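Local coordinates for protein haloacid delahogenase-like family hydrolase (Xanthomonas campestris pv. campestris, PDB 2PKE) that probably acts as a magnesium-dependent phosphatase of the haloacid dehalogenase-like hydrolase family, with a magnesium ion bound at its active site, at residues Ile114-Tyr128 / Pro233-Ala245. Numbering follows the deposited sequence.
Sequences IAGVREAVAAIAADY and PSGWPAAVRALDA
Ala120 and Ile124 pack against Trp236, Pro237 and Val240 in a largely apolar contact between two helices and their flanking residues on one side of the parallel sheet, where helix 117-125 and the 236-245 part of helix 236-250 run roughly parallel, their axes 31° apart and 9.2 Å at closest approach. Ala120 and Ala123 bring only methyls to this face: Ala120 CB lies 3.7 Å from CE3 of Trp236, while Ala123 CB touches Pro237 CG. With CG1 anti to the carbonyl carbon (chi1 -69°), Ile124 lies across Pro237 at about a right angle and carries CD1 to within 3.9 Å of both Trp236 CB and Val240 CG2. Near the N-terminal ends, Val117 CG2 presses tightly on Pro233 CG at 3.5 Å. This is the layered alpha/beta arrangement of the Rossmann-like HAD core: Ile124, Tyr128 and Val240 all reach Val16 of the central strand 15-18, which leads to the magnesium ligands Asp19 and Asp21. Trp236 NE1 is hydrogen-bonded to Thr206 OG1. At the far end the last apolar touch is a CH-pi contact, Val240 CG1 sitting over one face of the Tyr128 ring, 3.5 Å from the centroid. The polar element follows: the phenol OH donates to the anti lone pair of Asp244 OD2 at 2.7 Å, the carboxylate turned 69° from the ring. Asp244 OD1 accepts from the backbone N of Ala12 and Ile13, tying the helix to the segment entering strand 15-18.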
loop_
_atom_site.group_PDB
_atom_site.type_symbol
_atom_site.label_atom_id
_atom_site.label_comp_id
_atom_site.label_asym_id
_atom_site.label_seq_id
_atom_site.Cartn_x
_atom_site.Cartn_y
_atom_site.Cartn_z
ATOM N N ILE A 114 20.928 7.963 5.842
ATOM C CA ILE A 114 21.602 9.240 6.063
ATOM C C ILE A 114 22.585 9.117 7.230
ATOM O O ILE A 114 22.340 8.379 8.185
ATOM C CB ILE A 114 20.540 10.349 6.295
ATOM C CG1 ILE A 114 19.947 10.744 4.934
ATOM C CG2 ILE A 114 21.143 11.505 7.078
ATOM C CD1 ILE A 114 18.613 11.455 4.999
ATOM N N ALA A 115 23.709 9.829 7.140
ATOM C CA ALA A 115 24.718 9.809 8.193
ATOM C C ALA A 115 24.131 10.083 9.566
ATOM O O ALA A 115 23.447 11.090 9.756
ATOM C CB ALA A 115 25.834 10.839 7.895
ATOM N N GLY A 116 24.394 9.165 10.502
ATOM C CA GLY A 116 24.017 9.311 11.903
ATOM C C GLY A 116 22.656 8.780 12.290
ATOM O O GLY A 116 22.316 8.725 13.479
ATOM N N VAL A 117 21.877 8.364 11.295
ATOM C CA VAL A 117 20.498 7.955 11.530
ATOM C C VAL A 117 20.413 6.705 12.382
ATOM O O VAL A 117 19.730 6.689 13.390
ATOM C CB VAL A 117 19.730 7.820 10.218
ATOM C CG1 VAL A 117 18.450 7.007 10.380
ATOM C CG2 VAL A 117 19.431 9.220 9.665
ATOM N N ARG A 118 21.169 5.667 12.037
ATOM C CA ARG A 118 21.060 4.412 12.763
ATOM C C ARG A 118 21.389 4.601 14.218
ATOM O O ARG A 118 20.716 4.007 15.096
ATOM C CB ARG A 118 21.960 3.330 12.124
ATOM C CG ARG A 118 21.836 1.978 12.757
ATOM C CD ARG A 118 22.547 0.839 12.034
ATOM N NE ARG A 118 22.214 -0.223 12.926
ATOM C CZ ARG A 118 21.231 -1.085 12.776
ATOM N NH1 ARG A 118 20.596 -1.263 11.626
ATOM N NH2 ARG A 118 20.988 -1.886 13.779
ATOM N N GLU A 119 22.419 5.397 14.517
ATOM C CA GLU A 119 22.803 5.602 15.929
ATOM C C GLU A 119 21.720 6.377 16.676
ATOM O O GLU A 119 21.449 6.069 17.788
ATOM C CB GLU A 119 24.129 6.385 16.092
ATOM C CG GLU A 119 25.363 5.538 15.762
ATOM C CD GLU A 119 25.722 5.481 14.274
ATOM O OE1 GLU A 119 24.977 6.033 13.405
ATOM O OE2 GLU A 119 26.788 4.871 13.985
ATOM N N ALA A 120 21.189 7.430 16.049
ATOM C CA ALA A 120 20.069 8.254 16.596
ATOM C C ALA A 120 18.859 7.357 16.945
ATOM O O ALA A 120 18.362 7.359 18.074
ATOM C CB ALA A 120 19.684 9.315 15.580
ATOM N N VAL A 121 18.423 6.546 15.981
ATOM C CA VAL A 121 17.257 5.663 16.171
ATOM C C VAL A 121 17.476 4.649 17.291
ATOM O O VAL A 121 16.578 4.422 18.105
ATOM C CB VAL A 121 16.887 4.859 14.892
ATOM C CG1 VAL A 121 15.704 3.927 15.155
ATOM C CG2 VAL A 121 16.643 5.768 13.660
ATOM N N ALA A 122 18.646 3.995 17.289
ATOM C CA ALA A 122 19.011 3.043 18.339
ATOM C C ALA A 122 19.003 3.724 19.699
ATOM O O ALA A 122 18.562 3.150 20.707
ATOM C CB ALA A 122 20.457 2.409 18.025
ATOM N N ALA A 123 19.562 4.937 19.755
ATOM C CA ALA A 123 19.616 5.690 21.020
ATOM C C ALA A 123 18.211 5.986 21.543
ATOM O O ALA A 123 17.929 5.794 22.732
ATOM C CB ALA A 123 20.441 7.009 20.861
ATOM N N ILE A 124 17.325 6.445 20.647
ATOM C CA ILE A 124 15.950 6.745 21.022
ATOM C C ILE A 124 15.212 5.469 21.423
ATOM O O ILE A 124 14.536 5.448 22.462
ATOM C CB ILE A 124 15.213 7.471 19.925
ATOM C CG1 ILE A 124 15.800 8.886 19.785
ATOM C CG2 ILE A 124 13.690 7.491 20.225
ATOM C CD1 ILE A 124 15.533 9.596 18.431
ATOM N N ALA A 125 15.410 4.409 20.645
ATOM C CA ALA A 125 14.696 3.148 20.846
ATOM C C ALA A 125 15.023 2.520 22.187
ATOM O O ALA A 125 14.304 1.661 22.632
ATOM C CB ALA A 125 14.999 2.204 19.752
ATOM N N ALA A 126 16.111 2.933 22.819
ATOM C CA ALA A 126 16.486 2.455 24.159
ATOM C C ALA A 126 15.490 2.917 25.223
ATOM O O ALA A 126 15.283 2.214 26.208
ATOM C CB ALA A 126 17.922 2.940 24.516
ATOM N N ASP A 127 14.871 4.090 25.024
ATOM C CA ASP A 127 13.971 4.708 26.028
ATOM C C ASP A 127 12.499 4.865 25.628
ATOM O O ASP A 127 11.661 5.172 26.475
ATOM C CB ASP A 127 14.484 6.113 26.382
ATOM C CG ASP A 127 15.872 6.096 26.956
ATOM O OD1 ASP A 127 16.082 5.307 27.867
ATOM O OD2 ASP A 127 16.745 6.859 26.497
ATOM N N TYR A 128 12.235 4.734 24.326
ATOM C CA TYR A 128 10.934 5.006 23.726
ATOM C C TYR A 128 10.599 3.902 22.729
ATOM O O TYR A 128 11.521 3.349 22.123
ATOM C CB TYR A 128 11.006 6.313 22.963
ATOM C CG TYR A 128 11.415 7.456 23.835
ATOM C CD1 TYR A 128 10.479 8.093 24.635
ATOM C CD2 TYR A 128 12.736 7.865 23.911
ATOM C CE1 TYR A 128 10.851 9.152 25.480
ATOM C CE2 TYR A 128 13.107 8.946 24.748
ATOM C CZ TYR A 128 12.170 9.560 25.549
ATOM O OH TYR A 128 12.524 10.620 26.434
ATOM N N PRO A 233 20.502 14.253 12.225
ATOM C CA PRO A 233 19.983 13.214 13.112
ATOM C C PRO A 233 20.685 13.056 14.442
ATOM O O PRO A 233 20.068 12.570 15.388
ATOM C CB PRO A 233 20.102 11.932 12.268
ATOM C CG PRO A 233 20.081 12.409 10.886
ATOM C CD PRO A 233 20.832 13.695 10.902
ATOM N N SER A 234 21.966 13.377 14.526
ATOM C CA SER A 234 22.694 13.229 15.788
ATOM C C SER A 234 22.042 14.053 16.932
ATOM O O SER A 234 22.149 13.705 18.124
ATOM C CB SER A 234 24.191 13.566 15.623
ATOM O OG SER A 234 24.401 14.921 15.280
ATOM N N GLY A 235 21.301 15.099 16.563
ATOM C CA GLY A 235 20.536 15.897 17.552
ATOM C C GLY A 235 19.165 15.352 17.969
ATOM O O GLY A 235 18.557 15.858 18.900
ATOM N N TRP A 236 18.700 14.272 17.336
ATOM C CA TRP A 236 17.353 13.801 17.576
ATOM C C TRP A 236 17.140 13.259 18.998
ATOM O O TRP A 236 16.101 13.526 19.577
ATOM C CB TRP A 236 16.944 12.696 16.595
ATOM C CG TRP A 236 16.750 13.095 15.154
ATOM C CD1 TRP A 236 16.578 14.333 14.669
ATOM C CD2 TRP A 236 16.615 12.202 14.042
ATOM N NE1 TRP A 236 16.394 14.300 13.303
ATOM C CE2 TRP A 236 16.422 13.003 12.885
ATOM C CE3 TRP A 236 16.749 10.808 13.887
ATOM C CZ2 TRP A 236 16.279 12.454 11.607
ATOM C CZ3 TRP A 236 16.628 10.261 12.627
ATOM C CH2 TRP A 236 16.373 11.078 11.495
ATOM N N PRO A 237 18.067 12.418 19.515
ATOM C CA PRO A 237 17.838 11.841 20.844
ATOM C C PRO A 237 17.724 12.924 21.933
ATOM O O PRO A 237 16.778 12.887 22.739
ATOM C CB PRO A 237 19.057 10.901 21.029
ATOM C CG PRO A 237 19.535 10.613 19.624
ATOM C CD PRO A 237 19.313 11.880 18.904
ATOM N N ALA A 238 18.613 13.914 21.897
ATOM C CA ALA A 238 18.550 15.069 22.827
ATOM C C ALA A 238 17.221 15.840 22.709
ATOM O O ALA A 238 16.643 16.278 23.704
ATOM C CB ALA A 238 19.755 16.036 22.591
ATOM N N ALA A 239 16.747 15.986 21.485
ATOM C CA ALA A 239 15.502 16.709 21.189
ATOM C C ALA A 239 14.327 15.949 21.740
ATOM O O ALA A 239 13.463 16.552 22.331
ATOM C CB ALA A 239 15.345 17.000 19.666
ATOM N N VAL A 240 14.337 14.627 21.604
ATOM C CA VAL A 240 13.260 13.783 22.146
ATOM C C VAL A 240 13.196 13.946 23.665
ATOM O O VAL A 240 12.104 14.133 24.245
ATOM C CB VAL A 240 13.416 12.283 21.752
ATOM C CG1 VAL A 240 12.439 11.337 22.639
ATOM C CG2 VAL A 240 13.174 12.118 20.265
ATOM N N ARG A 241 14.372 13.901 24.293
ATOM C CA ARG A 241 14.481 14.031 25.724
ATOM C C ARG A 241 13.977 15.385 26.201
ATOM O O ARG A 241 13.377 15.461 27.257
ATOM C CB ARG A 241 15.922 13.896 26.162
ATOM C CG ARG A 241 16.414 12.524 26.170
ATOM C CD ARG A 241 17.899 12.460 26.521
ATOM N NE ARG A 241 18.377 11.271 25.884
ATOM C CZ ARG A 241 19.328 11.210 24.963
ATOM N NH1 ARG A 241 20.050 12.288 24.623
ATOM N NH2 ARG A 241 19.591 10.019 24.435
ATOM N N ALA A 242 14.270 16.443 25.430
ATOM C CA ALA A 242 13.898 17.786 25.797
ATOM C C ALA A 242 12.383 17.930 25.701
ATOM O O ALA A 242 11.765 18.536 26.579
ATOM C CB ALA A 242 14.616 18.854 24.867
ATOM N N LEU A 243 11.802 17.364 24.642
ATOM C CA LEU A 243 10.354 17.364 24.449
ATOM C C LEU A 243 9.672 16.577 25.545
ATOM O O LEU A 243 8.645 17.014 26.069
ATOM C CB LEU A 243 9.978 16.869 23.056
ATOM C CG LEU A 243 10.313 17.913 21.942
ATOM C CD1 LEU A 243 10.208 17.202 20.546
ATOM C CD2 LEU A 243 9.443 19.142 22.052
ATOM N N ASP A 244 10.254 15.439 25.907
ATOM C CA ASP A 244 9.750 14.649 26.982
ATOM C C ASP A 244 9.760 15.400 28.291
ATOM O O ASP A 244 8.830 15.276 29.059
ATOM C CB ASP A 244 10.558 13.376 27.087
ATOM C CG ASP A 244 9.978 12.371 28.082
ATOM O OD1 ASP A 244 8.940 12.602 28.709
ATOM O OD2 ASP A 244 10.616 11.333 28.233
ATOM N N ALA A 245 10.810 16.161 28.557
ATOM C CA ALA A 245 10.889 16.930 29.799
ATOM C C ALA A 245 9.754 17.960 29.872
ATOM O O ALA A 245 9.080 18.061 30.871
ATOM C CB ALA A 245 12.230 17.599 29.929
HETATM O O HOH W 1 17.089 7.941 24.330
#